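PrgB (Enterococcus faecalis, PDB 6EVU) promotes cell aggregation, biofilm formation and conjugation through DNA binding and compaction, the adhesin domain being one part of this cell-wall-anchored surface protein. Local coordinates at residues F32-V37 with S150-I155; K50-T55 with G99-L104; L122-T127 with K183-D188; V132-S137 with K170-I175; F193-S198 with G278-S283. One frame throughout, in Å; residues are numbered along the deposited sequence.

Contact 1. Residues F32-V37 with S150-I155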
# COMPACT_ATOMS: atom_id res chain seq x y z
N PHE A 32 -6.08 -14.32 1.70
CA PHE A 32 -6.76 -13.04 1.71
C PHE A 32 -6.57 -12.46 0.31
O PHE A 32 -5.68 -11.65 0.02
CB PHE A 32 -6.26 -12.11 2.82
CG PHE A 32 -7.28 -11.06 3.18
CD1 PHE A 32 -8.17 -11.30 4.18
CD2 PHE A 32 -7.39 -9.89 2.47
CE1 PHE A 32 -9.14 -10.34 4.48
CE2 PHE A 32 -8.36 -8.93 2.79
CZ PHE A 32 -9.22 -9.18 3.77
N ASP A 33 -7.44 -12.86 -0.60
CA ASP A 33 -7.27 -12.59 -2.03
C ASP A 33 -8.67 -12.51 -2.64
O ASP A 33 -9.67 -12.50 -1.93
CB ASP A 33 -6.37 -13.66 -2.66
CG ASP A 33 -6.94 -15.06 -2.52
OD1 ASP A 33 -8.15 -15.23 -2.38
OD2 ASP A 33 -6.12 -15.99 -2.54
N GLN A 34 -8.76 -12.48 -3.99
CA GLN A 34 -10.08 -12.28 -4.59
C GLN A 34 -11.08 -13.38 -4.19
O GLN A 34 -12.30 -13.15 -4.17
CB GLN A 34 -9.98 -12.26 -6.13
CG GLN A 34 -11.01 -11.36 -6.86
CD GLN A 34 -11.14 -9.94 -6.28
OE1 GLN A 34 -12.18 -9.57 -5.74
NE2 GLN A 34 -10.06 -9.16 -6.37
N SER A 35 -10.59 -14.58 -3.91
CA SER A 35 -11.47 -15.68 -3.54
C SER A 35 -12.25 -15.46 -2.25
O SER A 35 -13.18 -16.24 -1.95
CB SER A 35 -10.65 -16.99 -3.45
OG SER A 35 -9.85 -17.03 -2.29
N VAL A 36 -11.89 -14.46 -1.43
CA VAL A 36 -12.50 -14.29 -0.12
C VAL A 36 -13.62 -13.26 -0.14
O VAL A 36 -14.33 -13.09 0.86
CB VAL A 36 -11.43 -13.93 0.93
CG1 VAL A 36 -10.13 -14.78 0.81
CG2 VAL A 36 -11.12 -12.42 0.93
N VAL A 37 -13.84 -12.60 -1.27
CA VAL A 37 -14.89 -11.60 -1.41
C VAL A 37 -16.20 -12.30 -1.76
O VAL A 37 -16.23 -13.20 -2.60
CB VAL A 37 -14.48 -10.57 -2.48
CG1 VAL A 37 -15.51 -9.42 -2.62
CG2 VAL A 37 -13.07 -10.03 -2.16
N SER A 150 -12.02 1.27 -0.33
CA SER A 150 -12.90 0.50 -1.21
C SER A 150 -13.74 -0.51 -0.45
O SER A 150 -13.28 -1.13 0.51
CB SER A 150 -12.05 -0.21 -2.27
OG SER A 150 -12.85 -1.15 -2.99
N ASN A 151 -14.99 -0.71 -0.88
CA ASN A 151 -15.80 -1.78 -0.33
C ASN A 151 -15.22 -3.16 -0.65
O ASN A 151 -15.67 -4.14 -0.05
CB ASN A 151 -17.27 -1.65 -0.83
CG ASN A 151 -18.13 -0.76 0.09
OD1 ASN A 151 -18.17 -0.94 1.31
ND2 ASN A 151 -18.82 0.21 -0.51
N ASP A 152 -14.29 -3.26 -1.61
CA ASP A 152 -13.54 -4.48 -1.89
C ASP A 152 -12.24 -4.44 -1.07
O ASP A 152 -11.37 -3.61 -1.36
CB ASP A 152 -13.24 -4.56 -3.40
CG ASP A 152 -12.60 -5.87 -3.83
OD1 ASP A 152 -11.96 -6.54 -3.00
OD2 ASP A 152 -12.70 -6.25 -5.03
N PRO A 153 -12.08 -5.30 -0.05
CA PRO A 153 -10.85 -5.23 0.77
C PRO A 153 -9.58 -5.59 0.00
O PRO A 153 -8.47 -5.31 0.49
CB PRO A 153 -11.15 -6.24 1.87
CG PRO A 153 -11.94 -7.34 1.13
CD PRO A 153 -12.91 -6.49 0.26
N ILE A 154 -9.73 -6.21 -1.17
CA ILE A 154 -8.60 -6.57 -2.02
C ILE A 154 -8.19 -5.43 -2.94
O ILE A 154 -7.08 -5.45 -3.48
CB ILE A 154 -8.95 -7.83 -2.83
CG1 ILE A 154 -9.45 -8.92 -1.88
CG2 ILE A 154 -7.77 -8.30 -3.64
CD1 ILE A 154 -8.43 -9.31 -0.80
N ILE A 155 -9.06 -4.44 -3.13
CA ILE A 155 -8.66 -3.17 -3.73
C ILE A 155 -8.11 -2.22 -2.67
O ILE A 155 -7.09 -1.52 -2.89
CB ILE A 155 -9.88 -2.58 -4.46
CG1 ILE A 155 -10.26 -3.45 -5.68
CG2 ILE A 155 -9.67 -1.10 -4.87
CD1 ILE A 155 -11.54 -3.01 -6.36

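Contact 2. Residues K50-T55 with G99-L104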
# COMPACT_ATOMS: atom_id res chain seq x y z
N LYS A 50 -12.56 12.13 9.98
CA LYS A 50 -13.56 13.01 9.38
C LYS A 50 -13.86 12.53 7.96
O LYS A 50 -12.96 12.02 7.27
CB LYS A 50 -13.07 14.46 9.32
CG LYS A 50 -12.87 15.16 10.65
CD LYS A 50 -12.41 16.63 10.37
CE LYS A 50 -12.49 17.51 11.61
NZ LYS A 50 -11.45 17.14 12.59
N PHE A 51 -15.13 12.63 7.54
CA PHE A 51 -15.52 12.19 6.19
C PHE A 51 -15.43 13.35 5.22
O PHE A 51 -15.69 14.50 5.59
CB PHE A 51 -16.95 11.63 6.16
CG PHE A 51 -17.10 10.36 6.93
CD1 PHE A 51 -17.58 10.39 8.24
CD2 PHE A 51 -16.69 9.13 6.38
CE1 PHE A 51 -17.69 9.22 8.96
CE2 PHE A 51 -16.82 7.95 7.12
CZ PHE A 51 -17.30 7.99 8.40
N ILE A 52 -15.01 13.06 3.99
CA ILE A 52 -15.00 14.02 2.88
C ILE A 52 -16.23 13.77 2.03
O ILE A 52 -16.44 12.66 1.53
CB ILE A 52 -13.74 13.91 2.05
CG1 ILE A 52 -12.53 14.14 2.96
CG2 ILE A 52 -13.79 14.89 0.85
CD1 ILE A 52 -11.15 13.70 2.30
N LYS A 53 -17.06 14.79 1.89
CA LYS A 53 -18.19 14.67 0.97
C LYS A 53 -17.71 14.36 -0.45
O LYS A 53 -16.78 15.00 -0.96
CB LYS A 53 -19.00 15.99 0.91
CG LYS A 53 -19.44 16.55 2.21
CD LYS A 53 -20.04 17.93 1.95
CE LYS A 53 -21.46 17.98 2.39
NZ LYS A 53 -21.88 19.41 2.48
N ALA A 54 -18.37 13.37 -1.08
CA ALA A 54 -18.09 13.02 -2.46
C ALA A 54 -18.13 14.25 -3.36
O ALA A 54 -17.29 14.38 -4.26
CB ALA A 54 -19.11 11.98 -2.95
N THR A 55 -19.07 15.18 -3.11
CA THR A 55 -19.15 16.36 -3.98
C THR A 55 -17.93 17.27 -3.82
O THR A 55 -17.58 17.98 -4.76
CB THR A 55 -20.45 17.12 -3.75
OG1 THR A 55 -20.56 17.52 -2.38
CG2 THR A 55 -21.60 16.19 -4.04
N GLY A 99 -16.71 3.12 -2.75
CA GLY A 99 -15.91 3.28 -1.54
C GLY A 99 -16.27 4.58 -0.86
O GLY A 99 -17.29 5.19 -1.17
N TYR A 100 -15.43 5.00 0.11
CA TYR A 100 -15.74 6.16 0.95
C TYR A 100 -14.53 7.06 1.10
O TYR A 100 -13.43 6.58 1.38
CB TYR A 100 -16.19 5.73 2.37
CG TYR A 100 -17.32 4.75 2.26
CD1 TYR A 100 -18.61 5.20 2.20
CD2 TYR A 100 -17.07 3.40 2.15
CE1 TYR A 100 -19.68 4.29 2.04
CE2 TYR A 100 -18.11 2.47 1.99
CZ TYR A 100 -19.39 2.92 1.94
OH TYR A 100 -20.41 1.98 1.76
N ALA A 101 -14.75 8.40 1.00
CA ALA A 101 -13.66 9.38 1.10
C ALA A 101 -13.51 9.84 2.55
O ALA A 101 -14.50 10.23 3.19
CB ALA A 101 -13.92 10.59 0.19
N VAL A 102 -12.29 9.83 3.06
CA VAL A 102 -12.04 10.08 4.49
C VAL A 102 -10.78 10.93 4.62
O VAL A 102 -9.83 10.75 3.85
CB VAL A 102 -11.88 8.75 5.26
CG1 VAL A 102 -11.55 9.00 6.75
CG2 VAL A 102 -13.13 7.89 5.11
N LEU A 103 -10.75 11.86 5.60
CA LEU A 103 -9.52 12.64 5.80
C LEU A 103 -8.68 11.92 6.85
O LEU A 103 -9.19 11.60 7.93
CB LEU A 103 -9.84 14.05 6.31
CG LEU A 103 -8.58 14.95 6.39
CD1 LEU A 103 -8.25 15.52 5.04
CD2 LEU A 103 -8.91 16.18 7.28
N LEU A 104 -7.39 11.66 6.55
CA LEU A 104 -6.46 11.11 7.55
C LEU A 104 -5.64 12.23 8.15
O LEU A 104 -5.10 13.09 7.43
CB LEU A 104 -5.49 10.06 6.97
CG LEU A 104 -6.17 8.88 6.26
CD1 LEU A 104 -5.03 7.99 5.74
CD2 LEU A 104 -7.01 8.15 7.25
O HOH W 1 -9.83 12.84 10.47

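Contact 3. Residues L122-T127 with K183-D188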
# COMPACT_ATOMS: atom_id res chain seq x y z
N LEU A 122 -5.27 -21.55 7.67
CA LEU A 122 -5.23 -22.97 7.97
C LEU A 122 -6.65 -23.53 8.16
O LEU A 122 -6.95 -24.20 9.15
CB LEU A 122 -4.37 -23.24 9.21
CG LEU A 122 -2.94 -22.72 9.30
CD1 LEU A 122 -2.37 -22.90 10.69
CD2 LEU A 122 -2.09 -23.45 8.31
N GLY A 123 -7.54 -23.21 7.23
CA GLY A 123 -8.90 -23.71 7.32
C GLY A 123 -9.82 -23.05 8.35
O GLY A 123 -11.00 -23.43 8.42
N ARG A 124 -9.33 -22.10 9.17
CA ARG A 124 -10.20 -21.32 10.05
C ARG A 124 -10.77 -20.16 9.25
O ARG A 124 -10.01 -19.42 8.63
CB ARG A 124 -9.44 -20.77 11.26
CG ARG A 124 -8.84 -21.89 12.07
CD ARG A 124 -7.64 -21.39 12.87
NE ARG A 124 -8.01 -20.31 13.78
CZ ARG A 124 -7.13 -19.71 14.58
NH1 ARG A 124 -5.86 -20.10 14.55
NH2 ARG A 124 -7.50 -18.72 15.39
N LYS A 125 -12.10 -20.05 9.21
CA LYS A 125 -12.74 -19.03 8.39
C LYS A 125 -12.61 -17.66 9.02
O LYS A 125 -12.90 -17.48 10.20
CB LYS A 125 -14.22 -19.39 8.22
CG LYS A 125 -14.99 -18.34 7.39
CD LYS A 125 -16.15 -19.07 6.66
CE LYS A 125 -17.33 -18.15 6.37
NZ LYS A 125 -18.28 -18.69 5.35
N ILE A 126 -12.18 -16.69 8.21
CA ILE A 126 -12.08 -15.28 8.59
C ILE A 126 -13.23 -14.56 7.92
O ILE A 126 -13.29 -14.46 6.69
CB ILE A 126 -10.73 -14.68 8.19
CG1 ILE A 126 -9.65 -15.32 9.06
CG2 ILE A 126 -10.77 -13.09 8.27
CD1 ILE A 126 -8.27 -15.16 8.54
N THR A 127 -14.15 -14.04 8.72
CA THR A 127 -15.36 -13.43 8.20
C THR A 127 -15.36 -11.91 8.30
O THR A 127 -16.22 -11.27 7.68
CB THR A 127 -16.58 -13.95 8.96
OG1 THR A 127 -16.41 -13.68 10.34
CG2 THR A 127 -16.71 -15.43 8.84
N LYS A 183 -13.29 -13.83 17.31
CA LYS A 183 -11.96 -13.88 17.90
C LYS A 183 -10.91 -13.55 16.86
O LYS A 183 -10.92 -14.08 15.75
CB LYS A 183 -11.71 -15.28 18.46
CG LYS A 183 -10.31 -15.48 18.99
CD LYS A 183 -9.99 -14.42 20.08
CE LYS A 183 -8.67 -14.73 20.83
NZ LYS A 183 -8.51 -13.83 22.03
N GLU A 184 -9.95 -12.71 17.25
CA GLU A 184 -8.87 -12.39 16.33
C GLU A 184 -8.11 -13.67 15.95
O GLU A 184 -7.92 -14.57 16.76
CB GLU A 184 -7.91 -11.38 16.97
CG GLU A 184 -6.92 -10.87 15.89
CD GLU A 184 -5.94 -9.78 16.39
OE1 GLU A 184 -5.97 -9.45 17.58
OE2 GLU A 184 -5.12 -9.36 15.54
N VAL A 185 -7.70 -13.74 14.68
CA VAL A 185 -6.92 -14.85 14.16
C VAL A 185 -5.47 -14.36 14.04
O VAL A 185 -5.20 -13.41 13.29
CB VAL A 185 -7.46 -15.32 12.80
CG1 VAL A 185 -6.59 -16.42 12.19
CG2 VAL A 185 -8.91 -15.78 12.94
N LEU A 186 -4.55 -15.04 14.75
CA LEU A 186 -3.11 -14.81 14.74
C LEU A 186 -2.37 -16.09 14.31
O LEU A 186 -2.92 -17.20 14.43
CB LEU A 186 -2.64 -14.34 16.12
CG LEU A 186 -3.26 -12.96 16.38
CD1 LEU A 186 -3.14 -12.60 17.85
CD2 LEU A 186 -2.66 -11.86 15.45
N PRO A 187 -1.16 -15.97 13.74
CA PRO A 187 -0.52 -17.16 13.17
C PRO A 187 0.04 -18.11 14.23
O PRO A 187 0.48 -17.71 15.31
CB PRO A 187 0.60 -16.59 12.30
CG PRO A 187 0.80 -15.19 12.71
CD PRO A 187 -0.52 -14.71 13.26
N ASP A 188 -0.00 -19.41 13.88
CA ASP A 188 0.72 -20.41 14.64
C ASP A 188 2.21 -20.23 14.46
O ASP A 188 2.67 -19.73 13.43
CB ASP A 188 0.39 -21.83 14.16
CG ASP A 188 -1.02 -22.24 14.45
OD1 ASP A 188 -1.67 -21.67 15.35
OD2 ASP A 188 -1.48 -23.17 13.76
O HOH W 2 -5.43 -17.13 16.75
O HOH W 3 -3.54 -19.35 15.57

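Contact 4. Residues V132-S137 with K170-I175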
# COMPACT_ATOMS: atom_id res chain seq x y z
N VAL A 132 -6.66 -0.63 10.08
CA VAL A 132 -6.43 0.63 10.79
C VAL A 132 -5.34 1.40 10.09
O VAL A 132 -4.19 0.93 9.97
CB VAL A 132 -6.06 0.40 12.25
CG1 VAL A 132 -5.78 1.75 12.95
CG2 VAL A 132 -7.19 -0.43 12.91
N TYR A 133 -5.71 2.58 9.59
CA TYR A 133 -4.82 3.49 8.86
C TYR A 133 -4.46 4.67 9.74
O TYR A 133 -5.33 5.27 10.33
CB TYR A 133 -5.55 4.03 7.64
CG TYR A 133 -5.92 2.95 6.66
CD1 TYR A 133 -7.14 2.25 6.74
CD2 TYR A 133 -5.05 2.68 5.58
CE1 TYR A 133 -7.47 1.28 5.75
CE2 TYR A 133 -5.38 1.70 4.65
CZ TYR A 133 -6.58 1.04 4.75
OH TYR A 133 -6.99 0.08 3.87
N GLU A 134 -3.16 4.99 9.80
CA GLU A 134 -2.73 6.13 10.56
C GLU A 134 -1.73 6.91 9.74
O GLU A 134 -0.68 6.37 9.37
CB GLU A 134 -2.13 5.71 11.92
CG GLU A 134 -1.89 6.93 12.75
CD GLU A 134 -1.55 6.62 14.19
OE1 GLU A 134 -1.68 5.45 14.68
OE2 GLU A 134 -1.13 7.61 14.87
N LEU A 135 -2.04 8.18 9.49
CA LEU A 135 -1.07 9.07 8.86
C LEU A 135 0.24 9.09 9.64
O LEU A 135 0.27 9.24 10.87
CB LEU A 135 -1.65 10.50 8.75
CG LEU A 135 -0.82 11.60 8.05
CD1 LEU A 135 -1.82 12.65 7.53
CD2 LEU A 135 0.19 12.34 9.03
N GLN A 136 1.34 9.00 8.88
CA GLN A 136 2.69 9.22 9.39
C GLN A 136 3.46 10.36 8.73
O GLN A 136 4.25 11.03 9.43
CB GLN A 136 3.48 7.91 9.26
CG GLN A 136 2.89 6.87 10.22
CD GLN A 136 3.75 5.65 10.28
OE1 GLN A 136 4.03 5.07 9.25
NE2 GLN A 136 4.19 5.26 11.47
N SER A 137 3.25 10.62 7.44
CA SER A 137 3.94 11.73 6.78
C SER A 137 3.02 12.26 5.68
O SER A 137 2.31 11.49 5.02
CB SER A 137 5.30 11.30 6.19
OG SER A 137 6.04 12.41 5.67
N LYS A 170 3.28 8.96 3.81
CA LYS A 170 3.46 7.69 4.51
C LYS A 170 2.29 7.40 5.45
O LYS A 170 1.83 8.29 6.16
CB LYS A 170 4.80 7.65 5.28
CG LYS A 170 5.11 6.20 5.75
CD LYS A 170 6.51 6.07 6.32
CE LYS A 170 6.61 6.57 7.74
NZ LYS A 170 8.03 6.36 8.32
N THR A 171 1.80 6.15 5.42
CA THR A 171 0.64 5.69 6.15
C THR A 171 0.99 4.37 6.82
O THR A 171 1.50 3.46 6.14
CB THR A 171 -0.58 5.48 5.24
OG1 THR A 171 -0.84 6.70 4.49
CG2 THR A 171 -1.80 5.11 6.04
N ARG A 172 0.66 4.23 8.10
CA ARG A 172 0.77 2.95 8.80
C ARG A 172 -0.54 2.18 8.62
O ARG A 172 -1.65 2.75 8.72
CB ARG A 172 1.07 3.14 10.30
CG ARG A 172 1.25 1.75 11.00
CD ARG A 172 2.07 1.92 12.26
NE ARG A 172 1.34 2.77 13.18
CZ ARG A 172 1.87 3.42 14.21
NH1 ARG A 172 3.17 3.34 14.49
NH2 ARG A 172 1.06 4.16 14.97
N LEU A 173 -0.42 0.89 8.31
CA LEU A 173 -1.57 -0.01 8.19
C LEU A 173 -1.37 -1.18 9.15
O LEU A 173 -0.34 -1.88 9.08
CB LEU A 173 -1.75 -0.52 6.74
CG LEU A 173 -2.80 -1.62 6.52
CD1 LEU A 173 -4.21 -1.16 6.98
CD2 LEU A 173 -2.85 -1.90 5.04
N THR A 174 -2.34 -1.36 10.05
CA THR A 174 -2.35 -2.52 10.96
C THR A 174 -3.66 -3.24 10.76
O THR A 174 -4.72 -2.62 10.75
CB THR A 174 -2.24 -2.05 12.42
OG1 THR A 174 -1.08 -1.23 12.59
CG2 THR A 174 -2.22 -3.28 13.35
N ILE A 175 -3.60 -4.58 10.56
CA ILE A 175 -4.77 -5.36 10.13
C ILE A 175 -5.09 -6.40 11.20
O ILE A 175 -4.19 -7.09 11.68
CB ILE A 175 -4.51 -6.05 8.78
CG1 ILE A 175 -4.34 -4.98 7.68
CG2 ILE A 175 -5.67 -7.06 8.40
CD1 ILE A 175 -3.64 -5.48 6.40
O HOH W 4 -2.14 1.24 11.96
O HOH W 5 -1.78 2.94 13.88
O HOH W 6 5.19 2.61 12.73

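Contact 5. Residues F193-S198 with G278-S283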
# COMPACT_ATOMS: atom_id res chain seq x y z
N PHE A 193 1.96 -15.55 8.76
CA PHE A 193 1.21 -14.87 7.71
C PHE A 193 2.18 -14.40 6.64
O PHE A 193 3.27 -13.90 6.95
CB PHE A 193 0.52 -13.62 8.25
CG PHE A 193 -0.65 -13.89 9.12
CD1 PHE A 193 -1.29 -15.12 9.16
CD2 PHE A 193 -1.13 -12.87 9.94
CE1 PHE A 193 -2.42 -15.31 9.98
CE2 PHE A 193 -2.25 -13.07 10.74
CZ PHE A 193 -2.88 -14.24 10.79
N ALA A 194 1.77 -14.51 5.39
CA ALA A 194 2.52 -13.94 4.29
C ALA A 194 1.60 -13.03 3.48
O ALA A 194 0.48 -13.41 3.12
CB ALA A 194 3.15 -15.03 3.41
N TYR A 195 2.10 -11.85 3.15
CA TYR A 195 1.31 -10.90 2.39
C TYR A 195 2.17 -10.24 1.33
O TYR A 195 3.40 -10.19 1.46
CB TYR A 195 0.69 -9.82 3.27
CG TYR A 195 1.60 -9.11 4.28
CD1 TYR A 195 1.91 -9.68 5.52
CD2 TYR A 195 2.11 -7.86 3.99
CE1 TYR A 195 2.75 -8.97 6.46
CE2 TYR A 195 2.89 -7.14 4.89
CZ TYR A 195 3.21 -7.70 6.11
OH TYR A 195 3.97 -6.98 6.98
N ALA A 196 1.52 -9.80 0.26
CA ALA A 196 2.23 -9.24 -0.88
C ALA A 196 2.52 -7.76 -0.65
O ALA A 196 1.72 -7.02 -0.06
CB ALA A 196 1.39 -9.39 -2.13
N LEU A 197 3.64 -7.30 -1.18
CA LEU A 197 3.93 -5.87 -1.25
C LEU A 197 4.22 -5.73 -2.73
O LEU A 197 5.29 -6.15 -3.20
CB LEU A 197 5.11 -5.47 -0.37
CG LEU A 197 4.85 -5.94 1.06
CD1 LEU A 197 6.12 -6.06 1.83
CD2 LEU A 197 3.85 -5.02 1.69
N SER A 198 3.25 -5.22 -3.48
CA SER A 198 3.28 -5.25 -4.93
C SER A 198 3.21 -3.86 -5.52
O SER A 198 2.98 -2.86 -4.82
CB SER A 198 2.14 -6.10 -5.49
OG SER A 198 2.38 -7.46 -5.14
N GLY A 278 2.86 -12.62 13.82
CA GLY A 278 2.00 -11.89 14.74
C GLY A 278 1.05 -11.06 13.90
O GLY A 278 0.92 -11.30 12.70
N ARG A 279 0.38 -10.09 14.53
CA ARG A 279 -0.49 -9.15 13.82
C ARG A 279 0.28 -8.42 12.72
O ARG A 279 1.40 -7.91 12.93
CB ARG A 279 -1.06 -8.14 14.84
CG ARG A 279 -2.22 -7.26 14.24
CD ARG A 279 -2.83 -6.35 15.33
NE ARG A 279 -3.49 -7.11 16.40
CZ ARG A 279 -3.34 -6.91 17.69
NH1 ARG A 279 -2.49 -5.97 18.16
NH2 ARG A 279 -4.02 -7.67 18.54
N ILE A 280 -0.32 -8.36 11.53
CA ILE A 280 0.25 -7.63 10.40
C ILE A 280 0.28 -6.14 10.67
O ILE A 280 -0.75 -5.53 11.01
CB ILE A 280 -0.58 -7.90 9.13
CG1 ILE A 280 -0.39 -9.36 8.71
CG2 ILE A 280 -0.18 -6.92 8.01
CD1 ILE A 280 -1.24 -9.72 7.49
N SER A 281 1.42 -5.52 10.43
CA SER A 281 1.49 -4.06 10.60
C SER A 281 2.74 -3.55 9.89
O SER A 281 3.81 -4.14 10.06
CB SER A 281 1.56 -3.70 12.06
OG SER A 281 1.50 -2.27 12.24
N PHE A 282 2.61 -2.52 9.08
CA PHE A 282 3.74 -2.02 8.30
C PHE A 282 3.33 -0.66 7.76
O PHE A 282 2.16 -0.25 7.92
CB PHE A 282 4.11 -2.97 7.15
CG PHE A 282 2.99 -3.15 6.16
CD1 PHE A 282 1.95 -4.02 6.39
CD2 PHE A 282 2.98 -2.37 4.98
CE1 PHE A 282 0.88 -4.13 5.51
CE2 PHE A 282 1.93 -2.46 4.07
CZ PHE A 282 0.86 -3.34 4.33
N SER A 283 4.28 0.07 7.14
CA SER A 283 3.90 1.33 6.50
C SER A 283 4.12 1.32 4.99
O SER A 283 4.99 0.60 4.46
CB SER A 283 4.66 2.52 7.12
OG SER A 283 4.28 2.61 8.47

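Contact 1. Residues F32-V37 with S150-I155
Q34 and D152 cross at about a right angle with two acceptor oxygens close together: Q34 OE1 lies 3.4 Å from D152 OD2, the amide and carboxylate planes are turned 84° apart, and no hydrogen bond joins them. The amide nitrogen NE2 of Q34 faces I154 instead, 3.7 Å from its CG2. No hydrogen bond crosses between F32-V37 and S150-I155, and the largest share of the buried surface falls on I154. Its CG1, anti to the carbonyl carbon (chi1 -52°), meets D33 O and also V37 CG2, the latter at 3.8 Å as V37 slides past in the opposite direction. The terminal CD1 of I154 comes within 3.5 Å of F32 CD2. P153 CB meets the F32 ring at its edge, 4.0 Å from CE2. Each loop is braced internally by an Asx turn: D33 OD1 accepts from S35 N, and D152 OD1 takes I154 N at 2.9 Å, on the anti side but 33° out of the carboxylate plane. The F32 ring also meets F177, so the cluster continues into the long strand 169-179. The two loops are therefore joined by apolar packing, while OD1 of D33 and of D152 each accept a backbone N-H of their own loop, and the carboxylate of D152 is probably steadied by I154 N rather than by Q34.

Contact 2. Residues K50-T55 with G99-L104
Two backbone hydrogen bonds join K50-T55 to the strand G99-L104: L103 N donates to K50 O at 2.8 Å, nearly straight at 170°, and I52 N donates to A101 O at 3.0 Å. Between them F51 and V102 form an antiparallel non-hydrogen-bonded pair. A water prolongs the pairing beyond the direct bonds, linking K50 N and L103 O at 2.9 Å each; it accepts from K50 N and probably donates to L103 O, although other acceptors may compete for its protons. Apolar contacts supplement these polar ones. F51 and V102 lie side by side and point the same way, with ring atom CD2 of F51 4.0 Å from V102 CG2; I46 of strand 42-47 touches both side chains. I52 points toward A101, on the side away from F51 and V102, and its CB rests 3.8 Å from A101 CB. I52 CG1 is anti to the carbonyl carbon (chi1 -58°), and CD1 beyond it comes to 3.6 Å from V102 O and 4.2 Å from L103 CB. N146 of strand 145-150 lies against I52 and L103 on this side. After I52 the chain turns off, K53 taking the N-cap position of helix 54-57. A short segment is thus held to its neighbour by two main-chain bonds, one water and the apolar contacts of F51 and I52, just before the chain leaves the sheet.

Contact 3. Residues L122-T127 with K183-D188
L122 opens the contact with its CD1 methyl 3.2 Å from D188 OD2, a close approach of a carbon to a carboxylate oxygen at the exposed end of the two segments. R124 follows and has the most surface buried of the residues in L122-T127. Its chain bends at chi3 (59°), and the guanidinium meets V185 tip to tip: V185 CG1 stands 4.0 Å above the plane, over its centre. The N-H groups bind two waters lying in the guanidinium plane at its edge. One accepts from R124 NH2 at 2.9 Å and from L186 N at 3.0 Å. The other bridges R124 NH1, L186 O and D188 OD1, the last at 3.0 Å, but its contacts to the first two are so short that its exact position is doubtful. R124 NH1 and D188 OD1 are themselves 4.5 Å apart, beyond a salt bridge and with this water between them, so any attraction is probably weak. I126 then turns its CG1 branch to V185 CG2, 4.0 Å away, in the buried part of the contact, where Y121 and F177 also touch one or the other residue. V185 thus divides its methyls, CG1 meeting the R124 guanidinium and CG2 meeting I126 CG1. Strands 124-137 and 184-185 are both partners of strand 169-179 in the large antiparallel sheet of this β-rich adhesin domain, and their side chains meet near its end.

Contact 4. Residues V132-S137 with K170-I175
A classic beta bulge interrupts the central antiparallel pairing of V132-S137 with K170-I175, where Q136 and S137 both face K170. K170 O accepts two backbone bonds from the same face of its plane, from Q136 N at 2.9 Å and from S137 N at 3.0 Å, and K170 N returns one to S137 O. Ahead of the bulge the pairing is regular: V132 with T174 and E134 with R172 are hydrogen-bonded pairs, each joined by two backbone bonds, while Y133 with L173 and L135 with T171 are non-hydrogen-bonded pairs. On the face of Y133 and L173, L173 CD1 sits over one face of the tyrosine ring in a CH-pi contact, 4.0 Å from the centroid and offset toward the rim. T171 CG2 approaches the edge of the same ring, 4.1 Å from CD2. On the other face, E134 OE1 and R172 NH2 form a salt bridge of 3.0 Å; the planes stand 81° apart, the donor meeting the oxygen from above the carboxylate. Q136, its chain extended beyond CG, crosses R172 at about a right angle, and its NE2 lies over the guanidinium, 3.7 Å from NH1. Its OE1 lies 3.3 Å from K170 CE and bonds S283 OG, while K170 NZ pairs with D216. One face of the sheet is thus largely apolar and packs on strands 145-150 and 157-160, the other polar and partly hydrated, as in a β-sandwich, where one face of a sheet packs on the second sheet.

Contact 5. Residues F193-S198 with G278-S283
Y195 and I280 interlock where two β-sheets of the domain pack, strand 193-197 lying against strand 280-287; the axes of 193-197 and 280-283 are 9.6 Å apart and inclined at 30°. No hydrogen bond crosses, and fit of shape carries the contact. I280 is the central bump: its CG1 branch lodges between the rings of F193 and Y195, CG1 coming within 3.8 Å of F193 CD2 and CD1 within 3.7 Å of Y195 CD1. Its other branch, CG2, lies over a face of the Y195 ring, 4.1 Å from the centroid and displaced toward the rim, as a CH-pi contact. The same methyl sits at the edge of the F282 ring, in its plane, so I280 fills the angle between the two aromatics. Both rings start from the crowded position between backbone N and carbonyl carbon (chi1 48° for Y195) and slide past each other in opposite directions. Their planes are 27° apart, yet the centroids are offset so far that the rings barely overlap. The phenol oxygen of Y195 is held by N221, whose carboxamide also bonds the backbone at R279 and S281. At the far end the CD2 methyl of L197 lies over a face of the F282 ring, 4.0 Å from CE2.

In the fold
All five contacts fall within the one glucan-binding-protein-C-like region. Strand 124-137 serves contacts 3 and 4, whose centres lie about 23 Å apart, and its neighbour 169-179 passes contact 4 on to strand 280-287 of contact 5, the centres of these two being about 13 Å apart. There Q136 OE1 meets S283 OG and T174 OG1 meets S281 OG. Contact 3 reaches contact 5 through the E184-R279 salt bridge. Contact 2 belongs to the second large sheet and touches contact 4 where L104 packs on L135; it falls between the two segments of contact 1 in sequence, and Y100 OH probably hydrogen-bonds N151 ND2, joining contacts 1 and 2. Contacts 1 and 3 alternate along the chain, as do 1 and 4, so distant sequence regions are interwoven into one compact adhesin domain.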